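G/U mismatch-specific DNA glycosylase (Deinococcus radiodurans, PDB 2C2Q) is a mismatch-specific DNA glycosylase of the uracil-DNA glycosylase superfamily, built round a central, mainly parallel beta sheet flanked by helices. Local coordinates at residues L22-T33 and Y113-R124. The protein carries 1 engineered substitution. Numbering follows the deposited sequence.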
# COMPACT_ATOMS: atom_id res chain seq x y z
N LEU A 22 -4.05 8.88 -5.19
CA LEU A 22 -4.99 9.05 -4.07
C LEU A 22 -6.08 9.94 -4.58
O LEU A 22 -5.81 10.89 -5.35
CB LEU A 22 -4.33 9.69 -2.82
CG LEU A 22 -3.27 8.85 -2.07
CD1 LEU A 22 -2.60 9.69 -0.98
CD2 LEU A 22 -3.96 7.56 -1.49
N GLN A 23 -7.29 9.64 -4.14
CA GLN A 23 -8.49 10.42 -4.51
C GLN A 23 -9.61 9.95 -3.57
O GLN A 23 -9.51 8.85 -3.00
CB GLN A 23 -8.83 10.24 -6.00
CG GLN A 23 -9.19 8.84 -6.42
CD GLN A 23 -9.38 8.73 -7.89
OE1 GLN A 23 -8.51 9.14 -8.67
NE2 GLN A 23 -10.47 8.11 -8.30
N PRO A 24 -10.65 10.76 -3.36
CA PRO A 24 -11.84 10.28 -2.64
C PRO A 24 -12.49 9.00 -3.21
O PRO A 24 -12.39 8.69 -4.42
CB PRO A 24 -12.85 11.45 -2.80
CG PRO A 24 -11.98 12.67 -3.01
CD PRO A 24 -10.79 12.17 -3.83
N GLY A 25 -13.15 8.24 -2.34
CA GLY A 25 -13.99 7.13 -2.85
C GLY A 25 -13.29 5.83 -3.23
O GLY A 25 -13.86 4.97 -3.91
N LEU A 26 -12.01 5.67 -2.86
CA LEU A 26 -11.29 4.46 -3.23
C LEU A 26 -11.68 3.32 -2.31
O LEU A 26 -11.93 3.55 -1.15
CB LEU A 26 -9.77 4.64 -3.16
CG LEU A 26 -9.16 5.56 -4.28
CD1 LEU A 26 -7.72 5.86 -3.79
CD2 LEU A 26 -9.12 4.91 -5.58
N THR A 27 -11.67 2.14 -2.89
CA THR A 27 -11.88 0.90 -2.10
C THR A 27 -10.65 0.52 -1.26
O THR A 27 -10.76 0.07 -0.09
CB THR A 27 -12.34 -0.25 -3.01
OG1 THR A 27 -13.52 0.14 -3.76
CG2 THR A 27 -12.82 -1.40 -2.11
N LEU A 28 -9.47 0.70 -1.81
CA LEU A 28 -8.31 0.13 -1.19
C LEU A 28 -7.09 1.00 -1.53
O LEU A 28 -6.83 1.23 -2.71
CB LEU A 28 -8.07 -1.28 -1.76
CG LEU A 28 -6.66 -1.94 -1.54
CD1 LEU A 28 -6.40 -2.10 -0.02
CD2 LEU A 28 -6.54 -3.28 -2.28
N VAL A 29 -6.36 1.41 -0.51
CA VAL A 29 -5.04 1.99 -0.75
C VAL A 29 -3.97 1.06 -0.18
O VAL A 29 -4.00 0.71 1.01
CB VAL A 29 -4.96 3.37 -0.08
CG1 VAL A 29 -3.51 3.94 -0.07
CG2 VAL A 29 -5.98 4.36 -0.70
N LEU A 30 -2.99 0.76 -1.03
CA LEU A 30 -1.88 -0.18 -0.72
C LEU A 30 -0.67 0.68 -0.38
O LEU A 30 -0.26 1.54 -1.19
CB LEU A 30 -1.58 -1.09 -1.89
CG LEU A 30 -2.73 -2.11 -2.08
CD1 LEU A 30 -2.92 -2.37 -3.60
CD2 LEU A 30 -2.41 -3.40 -1.17
N VAL A 31 -0.17 0.51 0.83
CA VAL A 31 0.87 1.39 1.37
C VAL A 31 2.19 0.61 1.60
O VAL A 31 2.21 -0.38 2.39
CB VAL A 31 0.44 1.98 2.71
CG1 VAL A 31 1.56 2.92 3.25
CG2 VAL A 31 -0.93 2.71 2.60
N GLY A 32 3.26 0.97 0.90
CA GLY A 32 4.54 0.30 1.10
C GLY A 32 5.42 1.02 2.12
O GLY A 32 5.00 2.00 2.72
N THR A 33 6.66 0.56 2.29
CA THR A 33 7.61 1.31 3.17
C THR A 33 8.13 2.56 2.45
O THR A 33 7.98 3.71 2.93
CB THR A 33 8.79 0.37 3.49
OG1 THR A 33 9.16 -0.31 2.29
CG2 THR A 33 8.33 -0.80 4.45
N TYR A 113 -8.89 11.38 2.37
CA TYR A 113 -9.45 10.60 1.26
C TYR A 113 -10.41 9.47 1.69
O TYR A 113 -11.18 8.98 0.86
CB TYR A 113 -8.29 9.99 0.48
CG TYR A 113 -7.47 11.03 -0.22
CD1 TYR A 113 -8.01 11.71 -1.33
CD2 TYR A 113 -6.14 11.32 0.18
CE1 TYR A 113 -7.25 12.68 -1.99
CE2 TYR A 113 -5.40 12.28 -0.49
CZ TYR A 113 -5.94 12.93 -1.56
OH TYR A 113 -5.23 13.89 -2.27
N ARG A 114 -10.32 9.04 2.96
CA ARG A 114 -11.28 8.04 3.45
C ARG A 114 -11.44 6.78 2.56
O ARG A 114 -12.55 6.35 2.25
CB ARG A 114 -12.67 8.70 3.66
CG ARG A 114 -12.66 9.82 4.67
CD ARG A 114 -12.22 9.42 6.06
NE ARG A 114 -12.33 10.51 7.02
CZ ARG A 114 -13.48 10.89 7.62
NH1 ARG A 114 -14.62 10.27 7.37
NH2 ARG A 114 -13.49 11.92 8.47
N PRO A 115 -10.34 6.12 2.17
CA PRO A 115 -10.48 4.86 1.41
C PRO A 115 -11.18 3.78 2.28
O PRO A 115 -11.10 3.88 3.52
CB PRO A 115 -9.03 4.45 1.13
CG PRO A 115 -8.26 5.06 2.30
CD PRO A 115 -8.94 6.41 2.54
N ARG A 116 -11.82 2.79 1.66
CA ARG A 116 -12.52 1.75 2.47
C ARG A 116 -11.51 0.86 3.21
O ARG A 116 -11.80 0.39 4.33
CB ARG A 116 -13.45 0.90 1.60
CG ARG A 116 -14.71 1.68 1.01
CD ARG A 116 -15.49 2.53 2.03
NE ARG A 116 -15.76 1.82 3.26
CZ ARG A 116 -16.74 0.92 3.43
NH1 ARG A 116 -17.58 0.64 2.41
NH2 ARG A 116 -16.85 0.28 4.60
N ILE A 117 -10.34 0.65 2.60
CA ILE A 117 -9.31 -0.22 3.19
C ILE A 117 -7.96 0.46 3.01
O ILE A 117 -7.72 1.06 1.96
CB ILE A 117 -9.26 -1.60 2.52
CG1 ILE A 117 -10.65 -2.31 2.61
CG2 ILE A 117 -8.15 -2.42 3.21
CD1 ILE A 117 -10.77 -3.40 1.59
N VAL A 118 -7.15 0.44 4.08
CA VAL A 118 -5.70 0.72 3.93
C VAL A 118 -4.97 -0.60 4.19
O VAL A 118 -5.14 -1.17 5.27
CB VAL A 118 -5.24 1.83 4.92
CG1 VAL A 118 -3.65 1.99 4.89
CG2 VAL A 118 -5.88 3.12 4.48
N ALA A 119 -4.20 -1.10 3.22
CA ALA A 119 -3.53 -2.40 3.40
C ALA A 119 -2.02 -2.13 3.28
O ALA A 119 -1.56 -1.65 2.26
CB ALA A 119 -3.98 -3.44 2.39
N PHE A 120 -1.30 -2.31 4.39
CA PHE A 120 0.18 -2.23 4.36
C PHE A 120 0.73 -3.44 3.63
O PHE A 120 0.30 -4.59 3.88
CB PHE A 120 0.77 -2.15 5.78
CG PHE A 120 0.37 -0.88 6.47
CD1 PHE A 120 1.14 0.28 6.28
CD2 PHE A 120 -0.83 -0.79 7.18
CE1 PHE A 120 0.80 1.50 6.85
CE2 PHE A 120 -1.18 0.45 7.76
CZ PHE A 120 -0.37 1.57 7.59
N THR A 121 1.61 -3.19 2.67
CA THR A 121 2.18 -4.31 1.87
C THR A 121 3.41 -4.94 2.52
O THR A 121 4.12 -5.71 1.88
CB THR A 121 2.52 -3.84 0.43
OG1 THR A 121 3.54 -2.80 0.52
CG2 THR A 121 1.26 -3.15 -0.20
N SER A 122 3.69 -4.57 3.75
CA SER A 122 4.68 -5.29 4.56
C SER A 122 4.43 -5.02 6.04
O SER A 122 3.85 -4.01 6.43
CB SER A 122 6.11 -4.86 4.20
OG SER A 122 6.27 -3.47 4.51
N LYS A 123 4.84 -5.95 6.89
CA LYS A 123 4.86 -5.64 8.32
C LYS A 123 5.59 -4.36 8.72
O LYS A 123 5.08 -3.61 9.54
CB LYS A 123 5.45 -6.83 9.07
CG LYS A 123 4.57 -8.04 8.93
CD LYS A 123 4.74 -8.87 10.22
CE LYS A 123 3.97 -10.16 10.09
NZ LYS A 123 4.17 -10.94 11.36
N ARG A 124 6.76 -4.08 8.13
CA ARG A 124 7.52 -2.91 8.50
C ARG A 124 6.78 -1.58 8.33
O ARG A 124 6.83 -0.72 9.20
CB ARG A 124 8.81 -2.88 7.66
CG ARG A 124 9.74 -1.70 8.05
CD ARG A 124 10.16 -1.73 9.53
NE ARG A 124 10.97 -0.54 9.93
CZ ARG A 124 12.32 -0.46 9.89
NH1 ARG A 124 13.04 -1.47 9.40
NH2 ARG A 124 12.94 0.65 10.29
O HOH W 1 -10.35 7.19 -1.05
O HOH W 2 -13.85 9.27 0.35
O HOH W 3 -14.24 5.25 -0.28
O HOH W 4 3.91 -1.27 4.39
O HOH W 5 6.08 -2.60 1.85
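Val31 packs against Val118 and Phe120 on the sheet face covered by helix 103-113. Its CG2 meets Val118 CG1 at 3.6 Å. The Val31 and Phe120 side chains lie side by side, and Val31 CG1, anti to the backbone N (chi1 -179°), meets the ring obliquely near CE1. Toward the N-terminal end of strand 28-32, on the same face, Val29 CG2 touches Pro115 CB. On the other face, under helix 171-188, Leu28 CD1 rests against both Ile117 CG2 and Ala119 CB, 3.7 Å from each. Leu30 CD2 reaches Ala119 CB and Thr121 CG2. Between the faces, strands 28-32 and 117-120 pair in parallel. Nearly straight bonds run from Val29 N to Ile117 O (2.8 Å), Ala119 N to Val29 O and Val31 N to Ala119 O. At one end, Leu22 CB sits over a face of the Tyr113 ring, 3.8 Å from its centroid, while Pro24 CD lies at the ring edge. Nearby, one water donates to Gln23 O and Tyr113 O and accepts from Leu26 N. At the other end, Val31 O accepts from Thr121 N (2.9 Å) and from a water that also bonds OG of Ser122, the N-cap residue of helix 123-130. The buried backbone is thus paired between two apolar faces, and waters bridge the two segments where the strand pairing gives out.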